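Side-chain contacts in putative signal recognition particle protein (Chaetomium thermophilum, PDB 5CK4), which probably works as an Arf-like GTPase, the beta subunit of the signal recognition particle receptor at the endoplasmic reticulum, and binds GDP: residues G124-H129 with A186-D191; E292-N297 with W309-E314. All coordinates share one frame; numbering follows the deposited sequence.

Contact 1. Residues G124-H129 with A186-D191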
ATOM      1  N   GLY A 124      -3.066  -1.682 -13.407  1.00 26.44           N
ATOM      2  CA  GLY A 124      -2.159  -0.841 -14.176  1.00 33.25           C
ATOM      3  C   GLY A 124      -2.353   0.653 -13.970  1.00 31.77           C
ATOM      4  O   GLY A 124      -1.388   1.407 -13.857  1.00 31.51           O
ATOM      5  N   THR A 125      -3.609   1.074 -13.908  1.00 28.39           N
ATOM      6  CA  THR A 125      -3.970   2.471 -13.681  1.00 29.70           C
ATOM      7  C   THR A 125      -3.394   3.015 -12.382  1.00 31.32           C
ATOM      8  O   THR A 125      -2.885   4.134 -12.324  1.00 35.09           O
ATOM      9  CB  THR A 125      -5.490   2.609 -13.572  1.00 38.51           C
ATOM     10  OG1 THR A 125      -6.105   2.058 -14.741  1.00 45.52           O
ATOM     11  CG2 THR A 125      -5.885   4.069 -13.429  1.00 38.35           C
ATOM     12  N   THR A 126      -3.495   2.209 -11.334  1.00 22.89           N
ATOM     13  CA  THR A 126      -3.026   2.602 -10.013  1.00 22.84           C
ATOM     14  C   THR A 126      -1.506   2.702  -9.995  1.00 26.11           C
ATOM     15  O   THR A 126      -0.932   3.651  -9.452  1.00 28.03           O
ATOM     16  CB  THR A 126      -3.481   1.584  -8.961  1.00 27.60           C
ATOM     17  OG1 THR A 126      -4.910   1.498  -8.981  1.00 34.27           O
ATOM     18  CG2 THR A 126      -3.023   2.004  -7.582  1.00 30.19           C
ATOM     19  N   LEU A 127      -0.856   1.721 -10.608  1.00 20.47           N
ATOM     20  CA  LEU A 127       0.597   1.696 -10.670  1.00 25.38           C
ATOM     21  C   LEU A 127       1.167   2.923 -11.398  1.00 22.77           C
ATOM     22  O   LEU A 127       2.268   3.378 -11.079  1.00 22.33           O
ATOM     23  CB  LEU A 127       1.091   0.395 -11.323  1.00 23.19           C
ATOM     24  CG  LEU A 127       0.803  -0.935 -10.612  1.00 23.88           C
ATOM     25  CD1 LEU A 127       1.310  -2.098 -11.452  1.00 26.51           C
ATOM     26  CD2 LEU A 127       1.421  -0.983  -9.206  1.00 20.10           C
ATOM     27  N   GLN A 128       0.419   3.460 -12.362  1.00 22.86           N
ATOM     28  CA  GLN A 128       0.885   4.611 -13.129  1.00 24.60           C
ATOM     29  C   GLN A 128       1.054   5.840 -12.249  1.00 27.12           C
ATOM     30  O   GLN A 128       1.984   6.608 -12.443  1.00 26.50           O
ATOM     31  CB  GLN A 128      -0.045   4.916 -14.304  1.00 34.01           C
ATOM     32  CG  GLN A 128      -0.108   3.806 -15.336  1.00 42.77           C
ATOM     33  CD  GLN A 128       1.251   3.205 -15.646  1.00 53.14           C
ATOM     34  OE1 GLN A 128       2.083   3.824 -16.315  1.00 48.67           O
ATOM     35  NE2 GLN A 128       1.483   1.987 -15.158  1.00 57.04           N
ATOM     36  N   HIS A 129       0.167   6.014 -11.274  1.00 26.42           N
ATOM     37  CA  HIS A 129       0.319   7.087 -10.294  1.00 26.68           C
ATOM     38  C   HIS A 129       1.628   6.966  -9.511  1.00 29.07           C
ATOM     39  O   HIS A 129       2.231   7.968  -9.139  1.00 31.70           O
ATOM     40  CB  HIS A 129      -0.853   7.094  -9.308  1.00 29.07           C
ATOM     41  CG  HIS A 129      -2.183   7.379  -9.940  1.00 32.49           C
ATOM     42  ND1 HIS A 129      -2.423   8.506 -10.697  1.00 38.14           N
ATOM     43  CD2 HIS A 129      -3.351   6.693  -9.909  1.00 33.98           C
ATOM     44  CE1 HIS A 129      -3.676   8.496 -11.116  1.00 34.00           C
ATOM     45  NE2 HIS A 129      -4.261   7.408 -10.649  1.00 39.12           N
ATOM     46  N   ALA A 186       1.532 -10.881  -2.926  1.00 14.59           N
ATOM     47  CA  ALA A 186       2.919 -10.403  -2.938  1.00 14.66           C
ATOM     48  C   ALA A 186       3.320  -9.902  -4.322  1.00 16.03           C
ATOM     49  O   ALA A 186       4.119  -8.991  -4.448  1.00 12.56           O
ATOM     50  CB  ALA A 186       3.862 -11.501  -2.500  1.00 17.51           C
ATOM     51  N   SER A 187       2.784 -10.529  -5.360  1.00 18.19           N
ATOM     52  CA  SER A 187       3.057 -10.089  -6.723  1.00 16.02           C
ATOM     53  C   SER A 187       2.584  -8.645  -6.940  1.00 17.24           C
ATOM     54  O   SER A 187       3.285  -7.835  -7.540  1.00 18.06           O
ATOM     55  CB  SER A 187       2.405 -11.043  -7.725  1.00 23.61           C
ATOM     56  OG  SER A 187       2.692 -10.641  -9.042  1.00 30.81           O
ATOM     57  N   TYR A 188       1.393  -8.333  -6.447  1.00 14.64           N
ATOM     58  CA  TYR A 188       0.857  -6.971  -6.508  1.00 15.43           C
ATOM     59  C   TYR A 188       1.711  -6.016  -5.690  1.00 14.90           C
ATOM     60  O   TYR A 188       2.098  -4.939  -6.166  1.00 13.93           O
ATOM     61  CB  TYR A 188      -0.577  -6.950  -5.985  1.00 17.82           C
ATOM     62  CG  TYR A 188      -1.378  -5.704  -6.311  1.00 16.45           C
ATOM     63  CD1 TYR A 188      -0.846  -4.671  -7.082  1.00 18.11           C
ATOM     64  CD2 TYR A 188      -2.676  -5.570  -5.843  1.00 21.31           C
ATOM     65  CE1 TYR A 188      -1.593  -3.530  -7.368  1.00 20.25           C
ATOM     66  CE2 TYR A 188      -3.424  -4.444  -6.114  1.00 20.74           C
ATOM     67  CZ  TYR A 188      -2.880  -3.428  -6.884  1.00 23.22           C
ATOM     68  OH  TYR A 188      -3.660  -2.321  -7.166  1.00 25.33           O
ATOM     69  N   LEU A 189       2.017  -6.412  -4.458  1.00 13.14           N
ATOM     70  CA  LEU A 189       2.864  -5.584  -3.597  1.00 11.89           C
ATOM     71  C   LEU A 189       4.234  -5.344  -4.240  1.00 11.11           C
ATOM     72  O   LEU A 189       4.787  -4.227  -4.182  1.00 12.14           O
ATOM     73  CB  LEU A 189       3.013  -6.241  -2.216  1.00  9.62           C
ATOM     74  CG  LEU A 189       3.917  -5.507  -1.216  1.00  9.40           C
ATOM     75  CD1 LEU A 189       3.394  -4.095  -0.944  1.00 14.70           C
ATOM     76  CD2 LEU A 189       3.966  -6.320   0.062  1.00  9.34           C
ATOM     77  N   TYR A 190       4.793  -6.383  -4.855  1.00 10.95           N
ATOM     78  CA  TYR A 190       6.062  -6.234  -5.558  1.00 11.43           C
ATOM     79  C   TYR A 190       5.989  -5.086  -6.568  1.00 14.89           C
ATOM     80  O   TYR A 190       6.863  -4.223  -6.585  1.00 13.43           O
ATOM     81  CB  TYR A 190       6.457  -7.547  -6.266  1.00 13.35           C
ATOM     82  CG  TYR A 190       7.899  -7.594  -6.784  1.00 15.64           C
ATOM     83  CD1 TYR A 190       8.261  -6.973  -7.975  1.00 14.59           C
ATOM     84  CD2 TYR A 190       8.888  -8.277  -6.086  1.00 13.65           C
ATOM     85  CE1 TYR A 190       9.579  -7.020  -8.446  1.00 16.72           C
ATOM     86  CE2 TYR A 190      10.198  -8.336  -6.555  1.00 14.54           C
ATOM     87  CZ  TYR A 190      10.538  -7.706  -7.730  1.00 15.64           C
ATOM     88  OH  TYR A 190      11.845  -7.762  -8.198  1.00 19.28           O
ATOM     89  N   ASP A 191       4.942  -5.076  -7.394  1.00 12.14           N
ATOM     90  CA  ASP A 191       4.783  -4.044  -8.417  1.00 14.63           C
ATOM     91  C   ASP A 191       4.591  -2.657  -7.820  1.00 12.82           C
ATOM     92  O   ASP A 191       5.077  -1.670  -8.365  1.00 14.96           O
ATOM     93  CB  ASP A 191       3.601  -4.351  -9.349  1.00 18.03           C
ATOM     94  CG  ASP A 191       3.866  -5.526 -10.267  1.00 24.93           C
ATOM     95  OD1 ASP A 191       5.048  -5.838 -10.508  1.00 28.74           O
ATOM     96  OD2 ASP A 191       2.883  -6.137 -10.739  1.00 30.52           O
TER

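Contact 2. Residues E292-N297 with W309-E314. With GDP (guanosine-5'-diphosphate), chain C.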
ATOM      1  N   GLU A 292       6.018  -0.190   6.354  1.00 13.62           N
ATOM      2  CA  GLU A 292       5.758  -0.828   7.661  1.00 13.65           C
ATOM      3  C   GLU A 292       4.527  -1.741   7.607  1.00 12.85           C
ATOM      4  O   GLU A 292       3.524  -1.418   6.967  1.00 15.99           O
ATOM      5  CB  GLU A 292       5.577   0.235   8.767  1.00 17.00           C
ATOM      6  CG  GLU A 292       5.438  -0.346  10.186  1.00 25.48           C
ATOM      7  CD  GLU A 292       5.473   0.707  11.289  1.00 33.92           C
ATOM      8  OE1 GLU A 292       6.068   1.792  11.081  1.00 31.15           O
ATOM      9  OE2 GLU A 292       4.899   0.446  12.374  1.00 34.54           O
ATOM     10  N   VAL A 293       4.596  -2.873   8.297  1.00 15.32           N
ATOM     11  CA  VAL A 293       3.477  -3.806   8.332  1.00 11.56           C
ATOM     12  C   VAL A 293       2.765  -3.614   9.669  1.00 13.23           C
ATOM     13  O   VAL A 293       3.410  -3.569  10.724  1.00 14.93           O
ATOM     14  CB  VAL A 293       3.960  -5.255   8.182  1.00 14.24           C
ATOM     15  CG1 VAL A 293       2.790  -6.242   8.261  1.00 16.31           C
ATOM     16  CG2 VAL A 293       4.722  -5.420   6.873  1.00 12.37           C
ATOM     17  N   MET A 294       1.448  -3.475   9.640  1.00 16.55           N
ATOM     18  CA  MET A 294       0.705  -3.204  10.883  1.00 15.88           C
ATOM     19  C   MET A 294      -0.619  -3.948  10.845  1.00 18.58           C
ATOM     20  O   MET A 294      -1.339  -3.882   9.848  1.00 17.61           O
ATOM     21  CB  MET A 294       0.461  -1.701  11.051  1.00 16.38           C
ATOM     22  CG  MET A 294      -0.273  -1.316  12.359  1.00 18.59           C
ATOM     23  SD  MET A 294      -0.374   0.470  12.594  1.00 26.24           S
ATOM     24  CE  MET A 294       1.335   0.942  12.292  1.00 25.39           C
ATOM     25  N   GLY A 295      -0.935  -4.674  11.912  1.00 17.98           N
ATOM     26  CA  GLY A 295      -2.209  -5.370  11.973  1.00 19.44           C
ATOM     27  C   GLY A 295      -3.368  -4.475  12.350  1.00 21.17           C
ATOM     28  O   GLY A 295      -3.200  -3.428  12.988  1.00 21.76           O
ATOM     29  N   GLY A 296      -4.563  -4.883  11.945  1.00 17.97           N
ATOM     30  CA  GLY A 296      -5.774  -4.187  12.344  1.00 17.62           C
ATOM     31  C   GLY A 296      -7.010  -4.912  11.854  1.00 16.74           C
ATOM     32  O   GLY A 296      -6.910  -6.003  11.284  1.00 16.37           O
ATOM     33  N   ASN A 297      -8.174  -4.313  12.082  1.00 18.79           N
ATOM     34  CA  ASN A 297      -9.435  -4.870  11.612  1.00 20.27           C
ATOM     35  C   ASN A 297     -10.493  -3.780  11.472  1.00 21.77           C
ATOM     36  O   ASN A 297     -10.494  -2.803  12.220  1.00 23.79           O
ATOM     37  CB  ASN A 297      -9.906  -5.996  12.546  1.00 20.47           C
ATOM     38  CG  ASN A 297     -10.167  -5.511  13.962  1.00 22.29           C
ATOM     39  OD1 ASN A 297      -9.235  -5.207  14.700  1.00 19.47           O
ATOM     40  ND2 ASN A 297     -11.435  -5.434  14.345  1.00 20.69           N
ATOM     41  N   TRP A 309      -4.710   4.810  11.071  1.00 25.10           N
ATOM     42  CA  TRP A 309      -4.961   6.232  10.833  1.00 27.67           C
ATOM     43  C   TRP A 309      -3.879   7.115  11.452  1.00 28.66           C
ATOM     44  O   TRP A 309      -3.537   8.163  10.907  1.00 28.54           O
ATOM     45  CB  TRP A 309      -6.326   6.683  11.386  1.00 34.62           C
ATOM     46  CG  TRP A 309      -7.539   5.901  10.916  1.00 36.66           C
ATOM     47  CD1 TRP A 309      -8.590   5.503  11.689  1.00 41.33           C
ATOM     48  CD2 TRP A 309      -7.832   5.441   9.581  1.00 27.94           C
ATOM     49  NE1 TRP A 309      -9.512   4.825  10.931  1.00 38.88           N
ATOM     50  CE2 TRP A 309      -9.071   4.768   9.635  1.00 30.75           C
ATOM     51  CE3 TRP A 309      -7.167   5.527   8.354  1.00 26.09           C
ATOM     52  CZ2 TRP A 309      -9.656   4.185   8.512  1.00 27.79           C
ATOM     53  CZ3 TRP A 309      -7.750   4.945   7.241  1.00 28.14           C
ATOM     54  CH2 TRP A 309      -8.983   4.290   7.327  1.00 27.59           C
ATOM     55  N   ARG A 310      -3.363   6.695  12.601  1.00 27.67           N
ATOM     56  CA  ARG A 310      -2.332   7.456  13.301  1.00 29.52           C
ATOM     57  C   ARG A 310      -1.020   7.448  12.518  1.00 28.79           C
ATOM     58  O   ARG A 310      -0.362   8.478  12.375  1.00 29.74           O
ATOM     59  CB  ARG A 310      -2.106   6.866  14.692  1.00 30.34           C
ATOM     60  CG  ARG A 310      -1.123   7.621  15.560  1.00 51.29           C
ATOM     61  CD  ARG A 310      -1.207   7.138  17.007  1.00 64.61           C
ATOM     62  NE  ARG A 310      -2.553   7.302  17.567  1.00 75.55           N
ATOM     63  CZ  ARG A 310      -3.433   6.315  17.733  1.00 72.69           C
ATOM     64  NH1 ARG A 310      -3.118   5.074  17.385  1.00 70.29           N
ATOM     65  NH2 ARG A 310      -4.631   6.566  18.249  1.00 70.12           N
ATOM     66  N   TRP A 311      -0.656   6.273  12.010  1.00 26.24           N
ATOM     67  CA  TRP A 311       0.586   6.103  11.258  1.00 33.61           C
ATOM     68  C   TRP A 311       0.604   7.013  10.027  1.00 31.03           C
ATOM     69  O   TRP A 311       1.589   7.713   9.769  1.00 26.65           O
ATOM     70  CB  TRP A 311       0.744   4.633  10.855  1.00 23.66           C
ATOM     71  CG  TRP A 311       2.091   4.258  10.305  1.00 27.36           C
ATOM     72  CD1 TRP A 311       3.159   3.774  11.007  1.00 28.31           C
ATOM     73  CD2 TRP A 311       2.507   4.321   8.933  1.00 23.00           C
ATOM     74  NE1 TRP A 311       4.213   3.533  10.156  1.00 30.94           N
ATOM     75  CE2 TRP A 311       3.838   3.864   8.879  1.00 27.41           C
ATOM     76  CE3 TRP A 311       1.886   4.732   7.751  1.00 29.79           C
ATOM     77  CZ2 TRP A 311       4.552   3.797   7.688  1.00 30.39           C
ATOM     78  CZ3 TRP A 311       2.602   4.663   6.565  1.00 26.46           C
ATOM     79  CH2 TRP A 311       3.917   4.201   6.545  1.00 23.28           C
ATOM     80  N   ILE A 312      -0.502   7.012   9.285  1.00 25.27           N
ATOM     81  CA  ILE A 312      -0.644   7.857   8.098  1.00 29.63           C
ATOM     82  C   ILE A 312      -0.672   9.336   8.454  1.00 32.34           C
ATOM     83  O   ILE A 312       0.016  10.156   7.834  1.00 33.93           O
ATOM     84  CB  ILE A 312      -1.926   7.504   7.312  1.00 30.45           C
ATOM     85  CG1 ILE A 312      -1.842   6.075   6.763  1.00 26.00           C
ATOM     86  CG2 ILE A 312      -2.159   8.501   6.186  1.00 37.90           C
ATOM     87  CD1 ILE A 312      -0.851   5.890   5.633  1.00 24.26           C
ATOM     88  N   GLY A 313      -1.474   9.671   9.460  1.00 40.40           N
ATOM     89  CA  GLY A 313      -1.584  11.038   9.936  1.00 40.09           C
ATOM     90  C   GLY A 313      -0.262  11.672  10.334  1.00 38.89           C
ATOM     91  O   GLY A 313      -0.065  12.869  10.142  1.00 37.60           O
ATOM     92  N   GLU A 314       0.648  10.878  10.889  1.00 32.29           N
ATOM     93  CA  GLU A 314       1.946  11.408  11.316  1.00 36.39           C
ATOM     94  C   GLU A 314       2.917  11.619  10.151  1.00 37.14           C
ATOM     95  O   GLU A 314       4.005  12.164  10.338  1.00 34.35           O
ATOM     96  CB  GLU A 314       2.589  10.490  12.356  1.00 42.87           C
ATOM     97  CG  GLU A 314       1.910  10.527  13.709  1.00 57.30           C
ATOM     98  CD  GLU A 314       2.448   9.479  14.662  1.00 65.31           C
ATOM     99  OE1 GLU A 314       3.298   8.666  14.240  1.00 68.80           O
ATOM    100  OE2 GLU A 314       2.015   9.469  15.833  1.00 70.61           O
TER
HETATM  101  PB  GDP C 401     -12.794  -5.055  -1.133  1.00 21.99           P
HETATM  102  O1B GDP C 401     -13.379  -3.698  -1.398  1.00 21.10           O
HETATM  103  O2B GDP C 401     -11.294  -4.925  -0.911  1.00 19.90           O
HETATM  104  O3B GDP C 401     -13.001  -6.024  -2.274  1.00 20.53           O
HETATM  105  O3A GDP C 401     -13.389  -5.716   0.201  1.00 24.25           O
HETATM  106  PA  GDP C 401     -14.831  -5.449   0.879  1.00 23.57           P
HETATM  107  O1A GDP C 401     -14.874  -4.100   1.526  1.00 21.41           O
HETATM  108  O2A GDP C 401     -15.969  -5.681  -0.083  1.00 29.87           O
HETATM  109  O5' GDP C 401     -14.712  -6.595   1.981  1.00 18.52           O
HETATM  110  C5' GDP C 401     -14.658  -7.955   1.585  1.00 18.45           C
HETATM  111  C4' GDP C 401     -15.309  -8.779   2.684  1.00 27.92           C
HETATM  112  O4' GDP C 401     -14.461  -8.785   3.835  1.00 27.47           O
HETATM  113  C3' GDP C 401     -16.642  -8.193   3.130  1.00 25.98           C
HETATM  114  O3' GDP C 401     -17.492  -9.293   3.459  1.00 29.71           O
HETATM  115  C2' GDP C 401     -16.309  -7.447   4.408  1.00 28.96           C
HETATM  116  O2' GDP C 401     -17.399  -7.395   5.324  1.00 25.25           O
HETATM  117  C1' GDP C 401     -15.197  -8.306   4.968  1.00 21.94           C
HETATM  118  N9  GDP C 401     -14.299  -7.555   5.869  1.00 16.72           N
HETATM  119  C8  GDP C 401     -13.730  -6.350   5.656  1.00 22.77           C
HETATM  120  N7  GDP C 401     -12.942  -6.005   6.713  1.00 21.26           N
HETATM  121  C5  GDP C 401     -12.995  -7.017   7.593  1.00 14.56           C
HETATM  122  C6  GDP C 401     -12.416  -7.298   8.915  1.00 17.80           C
HETATM  123  O6  GDP C 401     -11.639  -6.470   9.444  1.00 17.29           O
HETATM  124  N1  GDP C 401     -12.722  -8.477   9.490  1.00 17.09           N
HETATM  125  C2  GDP C 401     -13.555  -9.377   8.923  1.00 18.18           C
HETATM  126  N2  GDP C 401     -13.829 -10.536   9.570  1.00 19.70           N
HETATM  127  N3  GDP C 401     -14.130  -9.178   7.712  1.00 17.39           N
HETATM  128  C4  GDP C 401     -13.889  -8.032   7.030  1.00 19.72           C

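Contact 1. Residues G124-H129 with A186-D191
Leu127 and Asp191 bring together helix 123-131 and helix 180-201, whose short segments run in roughly the same direction, 32° apart, with axes 11.4 Å from each other at closest approach. Two helices of a P-loop GTPase fold, as found in the Arf-like proteins, meet here, and with axes this far apart the contact is made mainly by side chains. Leu127 does most of the bridging, both branches of its isobutyl fork settling on Asp191. One branch, Leu127 CD1, lies 3.8 Å from Asp191 CB, while the other, Leu127 CD2, rests against the backbone at Asp191 O, also 3.8 Å away. The leucine thus meets the aliphatic base of Asp191 and its peptide carbonyl, and that carbonyl is occupied further along its own helix by Ser195 OG. With Leu127 CG turned beside the backbone N (chi1 -64°), the fork points at helix 180-201, where Val192 and Ser195 extend its bed.

No hydrogen bond crosses between the segments, so the fit is one of van der Waals packing. Tyr188 closes the inner side: its ring reaches over toward helix 123-131, and Leu127 CD2 approaches the ring edge near its plane, 4.4 Å from Tyr188 CE1. The same ring forms a cation-pi pair with Arg123 and touches Ile25 of strand 21-25, which also receives Thr126. The phenol is thereby wedged between helix and central sheet, close to the nucleotide-binding region, and its tip, Tyr188 OH, stands 4.3 Å from Thr126 CB.

Contact 2. Residues E292-N297 with W309-E314
Glu292, near the start of strand 291-295, reaches across to Trp311 of helix 306-313 and supplies the polar half of this contact. Its chain is extended, with CG anti to the backbone N, which carries the carboxylate out to the indole. Trp311 NE1 donates to Glu292 OE1 at 2.7 Å, with a bent N-H...O angle of 148°. The two flat groups stand almost perpendicular, 88° apart, and the N-H comes from above the carboxylate plane, while OE1 sits at the ring edge, near the indole plane. Nearer the backbone, Glu292 CB lies 3.9 Å from Trp311 CZ2, so the aliphatic part of the glutamate also touches the indole. The buried indole nitrogen therefore has an acceptor, and the bond restrains the rotation of the ring.

Two residues on, Met294 turns to the same helix. A bend at its last torsion (chi3 -49°) sets the methyl group CE obliquely against the pyrrole part of the indole, 3.6 Å from Trp311 CD1. Leu215 of the neighbouring strand touches both Met294 and Trp311, and Trp308 NE1 bonds to the carbonyl of Met294, adding a second tryptophan tie.

After Gly295 the strand ends, and the chain passes through Gly296 to Asn297, whose CA is 3.5 Å from GDP O6. Asn297 OD1 accepts from Gly304 N and ND2 donates to Ile299 O, both in the loop before helix 306-313. A parallel strand running into a guanine-binding loop and then into a C-terminal helix packed on the sheet is the classic layout of small GTPases.

Overall arrangement
From the N terminus, the chain passes strand 21-25, the nucleotide-binding loop and strand 112-115 before helix 123-131 opens contact 1. Strands 136-140 and 159-170 follow, and contact 1 closes when helix 180-201 returns beside the earlier helix, 56 residues on. Contact 2 comes much later, after strand 214-219 and helix 229-249: it opens on strand 291-295 and closes on helix 306-313, with just 11 residues between its segments. The two are in series, neither nested nor crossed, with centres 20 Å apart on opposite sides of the centre of the chain. Contact 1 joins helix to helix, whereas contact 2 ties a strand to the final helix; the central sheet lies in common to both.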